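Long-range contacts in PmoF1 (Methylocystis sp. ATCC 49242, PDB 6P17), which belongs to the PCu(A)C copper chaperone family and therefore probably takes part in binding or handing on copper in a methanotrophic bacterium: residues K11-W16 / Y30-N35; E24-F29 / A87-K92; A45-K50 / E102-F107. All coordinates share one frame; numbering follows the deposited sequence.

Contact 1: residues K11-W16 / Y30-N35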
ATOM      1  N   LYS A  11      -8.179   1.430  -9.501  1.00 15.37           N
ATOM      2  CA  LYS A  11      -8.510   2.473  -8.550  1.00 16.19           C
ATOM      3  C   LYS A  11      -7.951   2.089  -7.195  1.00 16.37           C
ATOM      4  O   LYS A  11      -8.247   1.000  -6.692  1.00 18.11           O
ATOM      5  CB  LYS A  11     -10.020   2.682  -8.446  1.00 19.49           C
ATOM      6  CG  LYS A  11     -10.410   3.663  -7.346  1.00 27.85           C
ATOM      7  CD  LYS A  11     -11.920   3.775  -7.199  1.00 34.83           C
ATOM      8  CE  LYS A  11     -12.551   4.424  -8.410  1.00 35.45           C
ATOM      9  NZ  LYS A  11     -13.991   4.711  -8.149  1.00 45.47           N
ATOM     10  N   VAL A  12      -7.170   2.980  -6.600  1.00 16.29           N
ATOM     11  CA  VAL A  12      -6.702   2.809  -5.228  1.00 17.76           C
ATOM     12  C   VAL A  12      -7.653   3.574  -4.322  1.00 21.00           C
ATOM     13  O   VAL A  12      -7.818   4.791  -4.461  1.00 15.81           O
ATOM     14  CB  VAL A  12      -5.259   3.300  -5.043  1.00 17.15           C
ATOM     15  CG1 VAL A  12      -4.824   3.073  -3.567  1.00 13.20           C
ATOM     16  CG2 VAL A  12      -4.314   2.618  -6.082  1.00 16.55           C
ATOM     17  N   GLU A  13      -8.275   2.873  -3.383  1.00 16.28           N
ATOM     18  CA  GLU A  13      -9.368   3.446  -2.610  1.00 20.87           C
ATOM     19  C   GLU A  13      -9.015   3.400  -1.134  1.00 27.67           C
ATOM     20  O   GLU A  13      -8.652   2.344  -0.610  1.00 20.59           O
ATOM     21  CB  GLU A  13     -10.670   2.698  -2.890  1.00 20.30           C
ATOM     22  CG  GLU A  13     -11.912   3.351  -2.352  1.00 34.06           C
ATOM     23  CD  GLU A  13     -13.162   2.680  -2.885  1.00 46.21           C
ATOM     24  OE1 GLU A  13     -13.249   1.438  -2.776  1.00 43.16           O
ATOM     25  OE2 GLU A  13     -14.037   3.388  -3.435  1.00 53.96           O
ATOM     26  N   HIS A  14      -9.075   4.561  -0.491  1.00 20.55           N
ATOM     27  CA  HIS A  14      -8.877   4.706   0.947  1.00 24.15           C
ATOM     28  C   HIS A  14      -7.583   4.074   1.472  1.00 22.67           C
ATOM     29  O   HIS A  14      -7.610   3.232   2.377  1.00 23.86           O
ATOM     30  CB  HIS A  14     -10.097   4.175   1.682  1.00 31.62           C
ATOM     31  CG  HIS A  14     -11.364   4.873   1.279  1.00 37.04           C
ATOM     32  ND1 HIS A  14     -11.375   6.171   0.810  1.00 37.47           N
ATOM     33  CD2 HIS A  14     -12.652   4.455   1.252  1.00 37.02           C
ATOM     34  CE1 HIS A  14     -12.617   6.524   0.524  1.00 40.65           C
ATOM     35  NE2 HIS A  14     -13.413   5.504   0.796  1.00 42.80           N
ATOM     36  N   PRO A  15      -6.431   4.471   0.936  1.00 19.74           N
ATOM     37  CA  PRO A  15      -5.170   3.991   1.507  1.00 16.02           C
ATOM     38  C   PRO A  15      -4.986   4.553   2.910  1.00 22.16           C
ATOM     39  O   PRO A  15      -5.350   5.698   3.196  1.00 24.77           O
ATOM     40  CB  PRO A  15      -4.111   4.538   0.542  1.00 14.55           C
ATOM     41  CG  PRO A  15      -4.740   5.814  -0.003  1.00 16.70           C
ATOM     42  CD  PRO A  15      -6.217   5.519  -0.083  1.00 18.24           C
ATOM     43  N   TRP A  16      -4.413   3.729   3.792  1.00 21.72           N
ATOM     44  CA  TRP A  16      -4.178   4.140   5.203  1.00 26.79           C
ATOM     45  C   TRP A  16      -3.075   3.276   5.827  1.00 26.60           C
ATOM     46  O   TRP A  16      -2.677   2.274   5.201  1.00 22.92           O
ATOM     47  CB  TRP A  16      -5.480   4.061   6.009  1.00 30.17           C
ATOM     48  CG  TRP A  16      -6.030   2.672   6.134  1.00 31.49           C
ATOM     49  CD1 TRP A  16      -6.709   1.968   5.184  1.00 27.86           C
ATOM     50  CD2 TRP A  16      -5.945   1.812   7.285  1.00 30.97           C
ATOM     51  NE1 TRP A  16      -7.053   0.732   5.662  1.00 27.08           N
ATOM     52  CE2 TRP A  16      -6.599   0.607   6.947  1.00 28.74           C
ATOM     53  CE3 TRP A  16      -5.385   1.941   8.561  1.00 35.30           C
ATOM     54  CZ2 TRP A  16      -6.703  -0.457   7.842  1.00 30.85           C
ATOM     55  CZ3 TRP A  16      -5.490   0.888   9.443  1.00 37.17           C
ATOM     56  CH2 TRP A  16      -6.140  -0.293   9.086  1.00 35.02           C
ATOM     57  N   TYR A  30      -2.113  -0.279   4.136  1.00 15.06           N
ATOM     58  CA  TYR A  30      -3.337  -0.987   3.789  1.00 13.93           C
ATOM     59  C   TYR A  30      -4.117  -0.161   2.778  1.00 17.56           C
ATOM     60  O   TYR A  30      -3.913   1.055   2.672  1.00 17.38           O
ATOM     61  CB  TYR A  30      -4.200  -1.221   5.021  1.00 16.02           C
ATOM     62  CG  TYR A  30      -3.494  -1.953   6.151  1.00 19.36           C
ATOM     63  CD1 TYR A  30      -2.999  -3.235   5.972  1.00 18.59           C
ATOM     64  CD2 TYR A  30      -3.343  -1.360   7.400  1.00 21.83           C
ATOM     65  CE1 TYR A  30      -2.375  -3.910   7.003  1.00 26.56           C
ATOM     66  CE2 TYR A  30      -2.716  -2.020   8.440  1.00 25.47           C
ATOM     67  CZ  TYR A  30      -2.235  -3.298   8.237  1.00 26.40           C
ATOM     68  OH  TYR A  30      -1.608  -3.949   9.271  1.00 24.17           O
ATOM     69  N   ALA A  31      -5.016  -0.829   2.042  1.00 15.63           N
ATOM     70  CA  ALA A  31      -5.832  -0.158   1.029  1.00 16.33           C
ATOM     71  C   ALA A  31      -6.731  -1.172   0.327  1.00 15.59           C
ATOM     72  O   ALA A  31      -6.569  -2.390   0.458  1.00 18.10           O
ATOM     73  CB  ALA A  31      -4.989   0.563  -0.035  1.00 19.90           C
ATOM     74  N   PHE A  32      -7.713  -0.639  -0.396  1.00 17.07           N
ATOM     75  CA  PHE A  32      -8.477  -1.379  -1.390  1.00 13.68           C
ATOM     76  C   PHE A  32      -7.894  -1.040  -2.751  1.00 16.91           C
ATOM     77  O   PHE A  32      -7.672   0.138  -3.051  1.00 19.09           O
ATOM     78  CB  PHE A  32      -9.949  -0.980  -1.377  1.00 15.01           C
ATOM     79  CG  PHE A  32     -10.680  -1.324  -0.113  1.00 18.63           C
ATOM     80  CD1 PHE A  32     -10.305  -2.397   0.667  1.00 20.33           C
ATOM     81  CD2 PHE A  32     -11.776  -0.564   0.278  1.00 26.81           C
ATOM     82  CE1 PHE A  32     -11.007  -2.704   1.828  1.00 27.32           C
ATOM     83  CE2 PHE A  32     -12.475  -0.866   1.422  1.00 32.04           C
ATOM     84  CZ  PHE A  32     -12.085  -1.942   2.202  1.00 34.00           C
ATOM     85  N   ILE A  33      -7.672  -2.052  -3.583  1.00 11.25           N
ATOM     86  CA  ILE A  33      -7.231  -1.831  -4.956  1.00 12.53           C
ATOM     87  C   ILE A  33      -8.204  -2.517  -5.893  1.00 11.18           C
ATOM     88  O   ILE A  33      -8.325  -3.748  -5.872  1.00 16.11           O
ATOM     89  CB  ILE A  33      -5.814  -2.348  -5.192  1.00 12.03           C
ATOM     90  CG1 ILE A  33      -4.864  -1.690  -4.192  1.00 17.24           C
ATOM     91  CG2 ILE A  33      -5.387  -1.987  -6.605  1.00 15.54           C
ATOM     92  CD1 ILE A  33      -3.531  -2.411  -4.057  1.00 20.16           C
ATOM     93  N   HIS A  34      -8.884  -1.733  -6.719  1.00 12.57           N
ATOM     94  CA  HIS A  34      -9.806  -2.278  -7.707  1.00 14.96           C
ATOM     95  C   HIS A  34      -9.084  -2.437  -9.038  1.00 12.30           C
ATOM     96  O   HIS A  34      -8.306  -1.583  -9.419  1.00 13.36           O
ATOM     97  CB  HIS A  34     -10.998  -1.354  -7.915  1.00 21.87           C
ATOM     98  CG  HIS A  34     -11.776  -1.079  -6.672  1.00 21.11           C
ATOM     99  ND1 HIS A  34     -13.013  -1.636  -6.439  1.00 21.74           N
ATOM    100  CD2 HIS A  34     -11.501  -0.303  -5.598  1.00 21.07           C
ATOM    101  CE1 HIS A  34     -13.478  -1.204  -5.280  1.00 22.85           C
ATOM    102  NE2 HIS A  34     -12.579  -0.398  -4.747  1.00 22.34           N
ATOM    103  N   ASN A  35      -9.334  -3.527  -9.726  1.00 16.75           N
ATOM    104  CA  ASN A  35      -8.949  -3.657 -11.130  1.00 16.88           C
ATOM    105  C   ASN A  35     -10.255  -3.667 -11.908  1.00 17.53           C
ATOM    106  O   ASN A  35     -10.978  -4.664 -11.890  1.00 17.88           O
ATOM    107  CB  ASN A  35      -8.128  -4.920 -11.381  1.00 16.35           C
ATOM    108  CG  ASN A  35      -7.636  -5.025 -12.819  1.00 16.19           C
ATOM    109  OD1 ASN A  35      -8.040  -4.257 -13.689  1.00 15.67           O
ATOM    110  ND2 ASN A  35      -6.763  -5.987 -13.070  1.00 18.03           N
TER
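Glu13 reaches over to His34 on one face of the antiparallel pairing of 11-16 with 30-35 in a His-carboxylate hydrogen bond, NE2 of His34 donating to OE1 of Glu13 at 2.8 Å. The glutamate holds CG opposite its own backbone N (chi1 -169°) and stays extended beyond it, long enough to span the diagonal to the next pair. The carboxylate and imidazole planes stand 83° apart, and NE2 comes in from above the carboxylate plane. OE1 also lies near the ring plane of Phe32, 3.9 Å from its CD2.

At the other end, Trp16 and Tyr30 exchange two backbone hydrogen bonds while their side chains overlap. CG of Trp16 sits between its backbone N and carbonyl carbon (chi1 64°), which folds the indole over Tyr30. The CB of Tyr30 lies 3.8 Å from the centroid of the Trp16 five-membered ring, a CH-pi contact over its face, and Tyr30 CD2 comes within 3.4 Å of Trp16 CH2. The rings meet obliquely.

Between these ends the register slips by one residue in a beta bulge at His14 and Pro15. Proline, lacking an N-H, fits a place without a backbone donor, and its CB packs 4.1 Å from that of Ala31, small enough for the closely approaching strand. Val12 lies on the opposite face and packs on Leu105 and Phe107.

The carboxylate of Glu4 lies close to Glu13, so the N-H of His34 probably offsets some of the negative charge there, while at the other end indole-on-tyrosine contact adds to the two backbone bonds.

Contact 2: residues E24-F29 / A87-K92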
ATOM      1  N   GLU A  24       8.359   1.940  18.013  1.00 76.00           N
ATOM      2  CA  GLU A  24       8.528   1.167  16.792  1.00 71.25           C
ATOM      3  C   GLU A  24       9.152   2.000  15.671  1.00 66.43           C
ATOM      4  O   GLU A  24       9.082   3.231  15.651  1.00 68.20           O
ATOM      5  CB  GLU A  24       7.183   0.601  16.331  1.00 69.75           C
ATOM      6  CG  GLU A  24       6.855  -0.781  16.890  1.00 72.44           C
ATOM      7  CD  GLU A  24       7.730  -1.884  16.306  1.00 72.18           C
ATOM      8  OE1 GLU A  24       7.696  -3.009  16.850  1.00 77.15           O
ATOM      9  OE2 GLU A  24       8.448  -1.635  15.308  1.00 70.58           O
ATOM     10  N   LYS A  25       9.775   1.291  14.724  1.00 59.45           N
ATOM     11  CA  LYS A  25      10.405   1.888  13.556  1.00 58.40           C
ATOM     12  C   LYS A  25       9.702   1.546  12.252  1.00 61.84           C
ATOM     13  O   LYS A  25      10.049   2.120  11.214  1.00 66.97           O
ATOM     14  CB  LYS A  25      11.865   1.430  13.451  1.00 62.34           C
ATOM     15  CG  LYS A  25      12.662   1.539  14.737  1.00 67.34           C
ATOM     16  CD  LYS A  25      13.857   0.594  14.700  1.00 66.12           C
ATOM     17  CE  LYS A  25      14.625   0.718  13.387  1.00 72.64           C
ATOM     18  NZ  LYS A  25      15.286  -0.560  12.981  1.00 77.73           N
ATOM     19  N   ASN A  26       8.748   0.620  12.271  1.00 48.23           N
ATOM     20  CA  ASN A  26       8.091   0.141  11.067  1.00 42.84           C
ATOM     21  C   ASN A  26       6.603   0.474  11.112  1.00 41.86           C
ATOM     22  O   ASN A  26       6.049   0.824  12.157  1.00 45.51           O
ATOM     23  CB  ASN A  26       8.285  -1.372  10.892  1.00 41.13           C
ATOM     24  CG  ASN A  26       9.747  -1.792  10.933  1.00 46.85           C
ATOM     25  OD1 ASN A  26      10.627  -1.122  10.389  1.00 43.13           O
ATOM     26  ND2 ASN A  26      10.010  -2.917  11.587  1.00 44.41           N
ATOM     27  N   ALA A  27       5.959   0.358   9.947  1.00 24.57           N
ATOM     28  CA  ALA A  27       4.522   0.571   9.810  1.00 25.93           C
ATOM     29  C   ALA A  27       3.976  -0.394   8.763  1.00 27.57           C
ATOM     30  O   ALA A  27       4.730  -1.041   8.027  1.00 25.42           O
ATOM     31  CB  ALA A  27       4.202   2.027   9.442  1.00 26.19           C
ATOM     32  N   SER A  28       2.651  -0.498   8.714  1.00 29.78           N
ATOM     33  CA  SER A  28       1.953  -1.378   7.784  1.00 29.70           C
ATOM     34  C   SER A  28       0.955  -0.572   6.967  1.00 26.72           C
ATOM     35  O   SER A  28       0.101   0.118   7.536  1.00 23.59           O
ATOM     36  CB  SER A  28       1.232  -2.504   8.530  1.00 33.47           C
ATOM     37  OG  SER A  28       2.157  -3.322   9.215  1.00 36.57           O
ATOM     38  N   PHE A  29       1.062  -0.681   5.637  1.00 20.36           N
ATOM     39  CA  PHE A  29       0.221   0.038   4.687  1.00 18.64           C
ATOM     40  C   PHE A  29      -0.911  -0.850   4.176  1.00 20.17           C
ATOM     41  O   PHE A  29      -0.698  -2.013   3.808  1.00 16.44           O
ATOM     42  CB  PHE A  29       1.053   0.551   3.507  1.00 15.52           C
ATOM     43  CG  PHE A  29       0.235   1.061   2.357  1.00 12.81           C
ATOM     44  CD1 PHE A  29      -0.272   2.348   2.369  1.00 13.86           C
ATOM     45  CD2 PHE A  29      -0.021   0.252   1.253  1.00 17.38           C
ATOM     46  CE1 PHE A  29      -1.022   2.843   1.283  1.00 17.44           C
ATOM     47  CE2 PHE A  29      -0.763   0.727   0.172  1.00 17.80           C
ATOM     48  CZ  PHE A  29      -1.270   2.026   0.191  1.00 16.78           C
ATOM     49  N   ALA A  87       4.884  -3.621   4.071  1.00 14.41           N
ATOM     50  CA  ALA A  87       5.605  -3.254   5.277  1.00 15.28           C
ATOM     51  C   ALA A  87       6.445  -2.034   4.964  1.00 19.46           C
ATOM     52  O   ALA A  87       7.181  -2.019   3.977  1.00 20.66           O
ATOM     53  CB  ALA A  87       6.470  -4.407   5.800  1.00 15.42           C
ATOM     54  N   LEU A  88       6.292  -0.995   5.773  1.00 17.35           N
ATOM     55  CA  LEU A  88       7.115   0.197   5.665  1.00 19.20           C
ATOM     56  C   LEU A  88       8.179   0.092   6.749  1.00 19.73           C
ATOM     57  O   LEU A  88       7.843  -0.035   7.929  1.00 23.17           O
ATOM     58  CB  LEU A  88       6.269   1.464   5.815  1.00 19.74           C
ATOM     59  CG  LEU A  88       5.024   1.574   4.920  1.00 20.02           C
ATOM     60  CD1 LEU A  88       4.349   2.941   5.053  1.00 23.83           C
ATOM     61  CD2 LEU A  88       5.359   1.302   3.457  1.00 22.59           C
ATOM     62  N   LEU A  89       9.451   0.133   6.345  1.00 22.78           N
ATOM     63  CA  LEU A  89      10.586  -0.203   7.200  1.00 24.58           C
ATOM     64  C   LEU A  89      11.463   1.012   7.489  1.00 24.57           C
ATOM     65  O   LEU A  89      11.782   1.786   6.582  1.00 25.14           O
ATOM     66  CB  LEU A  89      11.448  -1.288   6.548  1.00 26.55           C
ATOM     67  CG  LEU A  89      10.664  -2.549   6.138  1.00 28.13           C
ATOM     68  CD1 LEU A  89      11.550  -3.544   5.416  1.00 28.76           C
ATOM     69  CD2 LEU A  89      10.022  -3.174   7.352  1.00 28.57           C
ATOM     70  N   ASP A  90      11.860   1.163   8.757  1.00 39.84           N
ATOM     71  CA  ASP A  90      12.894   2.121   9.166  1.00 45.77           C
ATOM     72  C   ASP A  90      12.432   3.564   8.927  1.00 43.70           C
ATOM     73  O   ASP A  90      12.940   4.273   8.057  1.00 42.58           O
ATOM     74  CB  ASP A  90      14.216   1.856   8.428  1.00 44.73           C
ATOM     75  CG  ASP A  90      14.838   0.507   8.774  1.00 49.38           C
ATOM     76  OD1 ASP A  90      15.012   0.220   9.974  1.00 50.41           O
ATOM     77  OD2 ASP A  90      15.158  -0.261   7.839  1.00 48.23           O
ATOM     78  N   ALA A  91      11.459   3.978   9.737  1.00 47.80           N
ATOM     79  CA  ALA A  91      10.908   5.326   9.642  1.00 47.74           C
ATOM     80  C   ALA A  91      11.993   6.379   9.832  1.00 50.94           C
ATOM     81  O   ALA A  91      12.771   6.325  10.790  1.00 54.29           O
ATOM     82  CB  ALA A  91       9.806   5.519  10.683  1.00 50.64           C
ATOM     83  N   LYS A  92      12.040   7.341   8.910  1.00 50.42           N
ATOM     84  CA  LYS A  92      13.002   8.432   9.010  1.00 55.00           C
ATOM     85  C   LYS A  92      12.490   9.543   9.915  1.00 61.73           C
ATOM     86  O   LYS A  92      13.234  10.058  10.757  1.00 69.37           O
ATOM     87  CB  LYS A  92      13.317   8.991   7.622  1.00 52.03           C
ATOM     88  CG  LYS A  92      13.821   7.966   6.625  1.00 47.91           C
ATOM     89  CD  LYS A  92      14.323   8.641   5.358  1.00 47.21           C
ATOM     90  CE  LYS A  92      14.876   7.624   4.366  1.00 49.03           C
ATOM     91  NZ  LYS A  92      15.951   6.763   4.961  1.00 47.82           N
TER
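Asn26 takes hold of the main chain of 87-92 with its side-chain amide: OD1 accepts the N-H of Asp90 at 3.1 Å, with the donor in the plane of the amide carbonyl. CG stands opposite the carbonyl carbon of Asn26 (chi1 -54°), which brings the amide against Leu89, OD1 lying 3.3 Å from its CA, with CD2 close by. Without the amide, as with an alanine here, the N-H of Asp90 would probably lose this acceptor and the corner of the chain would be freer to move.

Beside it, the carbonyl O of Lys25 receives the N-H of Ala91 at 2.8 Å, and NZ of Lys25 forms a salt bridge to OD1 of Asp90 at 3.1 Å. This lysine is poorly ordered and exposed, so the charge pair is probably the more mobile part. Deeper in, Ala27 and Leu88 pair through two backbone hydrogen bonds, Ala27 N to Leu88 O at 2.8 Å and Leu88 N to Ala27 O at 2.7 Å.

The next shell holds these groups in place. Phe51 packs on Leu88, Ala91 and Ala27, whose small side chain suits this buried place, while the backbone of Leu89 and Asp90 bonds to Ser53 and Gly52. Asp90, in a left-handed backbone conformation, turns the chain through a corner. Antiparallel strands that bend from one face to the next around an apolar interior are consistent with the cupredoxin-like beta barrel of PCu(A)C proteins.

Contact 3: residues A45-K50 / E102-F107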
ATOM      1  N   ALA A  45       5.864  -2.479  -6.393  1.00 17.06           N
ATOM      2  CA  ALA A  45       6.774  -1.790  -5.500  1.00 19.24           C
ATOM      3  C   ALA A  45       6.047  -0.593  -4.927  1.00 21.26           C
ATOM      4  O   ALA A  45       5.004  -0.164  -5.432  1.00 17.31           O
ATOM      5  CB  ALA A  45       8.060  -1.351  -6.202  1.00 17.69           C
ATOM      6  N   VAL A  46       6.610  -0.077  -3.851  1.00 14.75           N
ATOM      7  CA  VAL A  46       6.110   1.121  -3.202  1.00 14.35           C
ATOM      8  C   VAL A  46       7.318   1.961  -2.825  1.00 20.50           C
ATOM      9  O   VAL A  46       8.312   1.440  -2.303  1.00 19.40           O
ATOM     10  CB  VAL A  46       5.256   0.787  -1.964  1.00 15.42           C
ATOM     11  CG1 VAL A  46       4.840   2.052  -1.229  1.00 18.70           C
ATOM     12  CG2 VAL A  46       4.041  -0.014  -2.369  1.00 12.40           C
ATOM     13  N   LYS A  47       7.247   3.248  -3.121  1.00 19.97           N
ATOM     14  CA  LYS A  47       8.303   4.191  -2.792  1.00 22.91           C
ATOM     15  C   LYS A  47       7.756   5.148  -1.752  1.00 23.13           C
ATOM     16  O   LYS A  47       6.649   5.664  -1.912  1.00 21.50           O
ATOM     17  CB  LYS A  47       8.769   4.963  -4.028  1.00 25.32           C
ATOM     18  CG  LYS A  47       9.187   4.103  -5.210  1.00 30.83           C
ATOM     19  CD  LYS A  47       9.554   4.979  -6.407  1.00 36.85           C
ATOM     20  CE  LYS A  47       9.540   4.188  -7.713  1.00 41.33           C
ATOM     21  NZ  LYS A  47       9.825   5.054  -8.889  1.00 40.71           N
ATOM     22  N   VAL A  48       8.524   5.383  -0.693  1.00 20.52           N
ATOM     23  CA  VAL A  48       8.089   6.289   0.362  1.00 24.41           C
ATOM     24  C   VAL A  48       9.310   7.028   0.895  1.00 27.11           C
ATOM     25  O   VAL A  48      10.317   6.412   1.260  1.00 28.88           O
ATOM     26  CB  VAL A  48       7.326   5.535   1.478  1.00 22.67           C
ATOM     27  CG1 VAL A  48       8.152   4.390   2.008  1.00 26.81           C
ATOM     28  CG2 VAL A  48       6.893   6.496   2.595  1.00 22.61           C
ATOM     29  N   GLU A  49       9.234   8.359   0.899  1.00 31.10           N
ATOM     30  CA  GLU A  49      10.392   9.147   1.300  1.00 38.66           C
ATOM     31  C   GLU A  49      10.624   9.116   2.804  1.00 36.26           C
ATOM     32  O   GLU A  49      11.774   9.209   3.247  1.00 39.26           O
ATOM     33  CB  GLU A  49      10.239  10.590   0.818  1.00 47.66           C
ATOM     34  CG  GLU A  49      10.808  10.840  -0.570  1.00 58.20           C
ATOM     35  CD  GLU A  49      12.324  10.949  -0.568  1.00 69.33           C
ATOM     36  OE1 GLU A  49      12.969  10.380  -1.476  1.00 73.76           O
ATOM     37  OE2 GLU A  49      12.872  11.602   0.346  1.00 72.89           O
ATOM     38  N   LYS A  50       9.567   8.994   3.602  1.00 31.06           N
ATOM     39  CA  LYS A  50       9.705   9.060   5.054  1.00 35.74           C
ATOM     40  C   LYS A  50      10.061   7.724   5.699  1.00 33.05           C
ATOM     41  O   LYS A  50      10.164   7.662   6.927  1.00 34.33           O
ATOM     42  CB  LYS A  50       8.423   9.612   5.682  1.00 33.03           C
ATOM     43  CG  LYS A  50       8.237  11.098   5.427  1.00 36.57           C
ATOM     44  CD  LYS A  50       7.186  11.701   6.332  1.00 34.94           C
ATOM     45  CE  LYS A  50       6.945  13.161   5.982  1.00 38.06           C
ATOM     46  NZ  LYS A  50       5.760  13.706   6.696  1.00 37.58           N
ATOM     47  N   GLU A 102       2.817  10.646   2.043  1.00 27.51           N
ATOM     48  CA  GLU A 102       2.947  10.636   0.592  1.00 27.10           C
ATOM     49  C   GLU A 102       3.742   9.414   0.150  1.00 25.41           C
ATOM     50  O   GLU A 102       4.786   9.099   0.729  1.00 26.67           O
ATOM     51  CB  GLU A 102       3.612  11.924   0.113  1.00 30.49           C
ATOM     52  CG  GLU A 102       3.930  11.942  -1.364  1.00 31.75           C
ATOM     53  CD  GLU A 102       4.237  13.340  -1.858  1.00 39.73           C
ATOM     54  OE1 GLU A 102       3.275  14.104  -2.086  1.00 41.08           O
ATOM     55  OE2 GLU A 102       5.431  13.679  -1.995  1.00 43.50           O
ATOM     56  N   MET A 103       3.234   8.722  -0.863  1.00 23.87           N
ATOM     57  CA  MET A 103       3.717   7.405  -1.249  1.00 25.10           C
ATOM     58  C   MET A 103       3.495   7.242  -2.739  1.00 24.29           C
ATOM     59  O   MET A 103       2.491   7.721  -3.287  1.00 19.98           O
ATOM     60  CB  MET A 103       2.983   6.255  -0.531  1.00 21.99           C
ATOM     61  CG  MET A 103       3.152   6.171   0.977  1.00 21.71           C
ATOM     62  SD  MET A 103       1.933   4.976   1.583  1.00 26.59           S
ATOM     63  CE  MET A 103       2.719   3.449   1.089  1.00 24.83           C
ATOM     64  N   THR A 104       4.413   6.532  -3.382  1.00 20.35           N
ATOM     65  CA  THR A 104       4.274   6.202  -4.796  1.00 20.34           C
ATOM     66  C   THR A 104       4.034   4.705  -4.916  1.00 23.49           C
ATOM     67  O   THR A 104       4.845   3.902  -4.440  1.00 20.67           O
ATOM     68  CB  THR A 104       5.501   6.614  -5.604  1.00 19.24           C
ATOM     69  OG1 THR A 104       5.656   8.045  -5.586  1.00 19.81           O
ATOM     70  CG2 THR A 104       5.317   6.171  -7.046  1.00 19.15           C
ATOM     71  N   LEU A 105       2.911   4.334  -5.526  1.00 21.85           N
ATOM     72  CA  LEU A 105       2.616   2.942  -5.831  1.00 19.28           C
ATOM     73  C   LEU A 105       3.022   2.657  -7.269  1.00 21.24           C
ATOM     74  O   LEU A 105       2.732   3.453  -8.169  1.00 22.47           O
ATOM     75  CB  LEU A 105       1.133   2.632  -5.632  1.00 17.20           C
ATOM     76  CG  LEU A 105       0.742   2.157  -4.225  1.00 22.85           C
ATOM     77  CD1 LEU A 105       1.319   3.050  -3.123  1.00 22.94           C
ATOM     78  CD2 LEU A 105      -0.775   2.000  -4.081  1.00 24.11           C
ATOM     79  N   VAL A 106       3.707   1.535  -7.484  1.00 18.08           N
ATOM     80  CA  VAL A 106       4.177   1.149  -8.812  1.00 16.83           C
ATOM     81  C   VAL A 106       3.434  -0.115  -9.219  1.00 16.94           C
ATOM     82  O   VAL A 106       3.595  -1.163  -8.581  1.00 19.66           O
ATOM     83  CB  VAL A 106       5.700   0.910  -8.850  1.00 21.82           C
ATOM     84  CG1 VAL A 106       6.168   0.696 -10.291  1.00 24.98           C
ATOM     85  CG2 VAL A 106       6.473   2.038  -8.182  1.00 19.35           C
ATOM     86  N   PHE A 107       2.669  -0.034 -10.307  1.00 15.10           N
ATOM     87  CA  PHE A 107       1.979  -1.181 -10.879  1.00 16.46           C
ATOM     88  C   PHE A 107       2.698  -1.666 -12.136  1.00 18.47           C
ATOM     89  O   PHE A 107       3.224  -0.864 -12.910  1.00 26.87           O
ATOM     90  CB  PHE A 107       0.527  -0.818 -11.204  1.00 16.73           C
ATOM     91  CG  PHE A 107      -0.268  -0.415 -10.000  1.00 16.01           C
ATOM     92  CD1 PHE A 107      -0.864  -1.376  -9.188  1.00 17.14           C
ATOM     93  CD2 PHE A 107      -0.411   0.917  -9.666  1.00 15.94           C
ATOM     94  CE1 PHE A 107      -1.599  -1.011  -8.070  1.00 16.93           C
ATOM     95  CE2 PHE A 107      -1.152   1.289  -8.559  1.00 21.13           C
ATOM     96  CZ  PHE A 107      -1.748   0.325  -7.755  1.00 23.86           C
TER
HETATM   97  O   HOH W   1       7.162   9.449  -0.592  1.00 27.85           O
HETATM   98  O   HOH W   2       6.898   9.869   2.616  1.00 25.21           O
HETATM   99  O   HOH W   3       4.594  12.832   3.753  1.00 39.72           O
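Peptide groups are the flat units that meet where Lys47 pairs with Thr104: Lys47 N donates to Thr104 O at 2.8 Å and Thr104 N to Lys47 O at 2.8 Å, the latter bond almost straight at 177°. The Thr104 carbonyl also takes a CA-H...O contact, its O lying 3.3 Å from Val46 CA. One face of this pairing bears the side chains of Ala45, Lys47, Thr104 and Val106; the other bears Val46, Val48, Met103 and Leu105. It is an antiparallel pairing in what is probably the cupredoxin-like beta barrel of the PCu(A)C family, and the division of residue types follows from a sheet with one outer and one inner side.

On the inner side the apolar branches meet. CG1 of Val46 meets CE of Met103 at 3.4 Å, tighter than usual van der Waals contact, and CD1 of Leu105 lies alongside the same valine. CG2 of Val48 is 4.1 Å from CG of Met103. The methionine is bent at its last torsion (chi3 76°), which brings its methyl across to Val46; a flexible thioether can fill such an interior where a rigid chain could not follow the turn. Beta-branched valine suits the extended backbone.

Outside, the extended chain of Lys47 crosses Val106: its last methylene, CE, rests 3.8 Å from CG2 of Val106, while NZ goes on to a salt bridge with Glu112. Beside them CB of Ala45 packs against CB of Val106. The backbone bond from Ala45 N to Val106 O is weak.

Beyond Val48 direct pairing gives way to water. One water accepts from Glu49 N and another from Lys50 N, and both donate to Glu102 O, at 2.7 and 2.9 Å respectively.

How the contacts relate
From the N terminus, contact 1 is the first of the three to close, joining strand 10-18 to strand 27-35 as a hairpin. Contact 2 starts within that loop, at 24-29, and closes far on at 87-92, so the two cross; together they pair strand 27-35 with strand 10-18 and with strand 75-91. Contact 3 follows contact 1 in series but crosses contact 2: it opens at 45-50 within the latter's long loop and closes at 102-107 beyond it, pairing strand 41-48 with strand 101-107. In the interior Phe29 packs against Pro15 and Met103, and Val12 against Leu105 and Phe107. Separately, at the edge of the fold, Lys92 N probably hydrogen-bonds to Lys50 O.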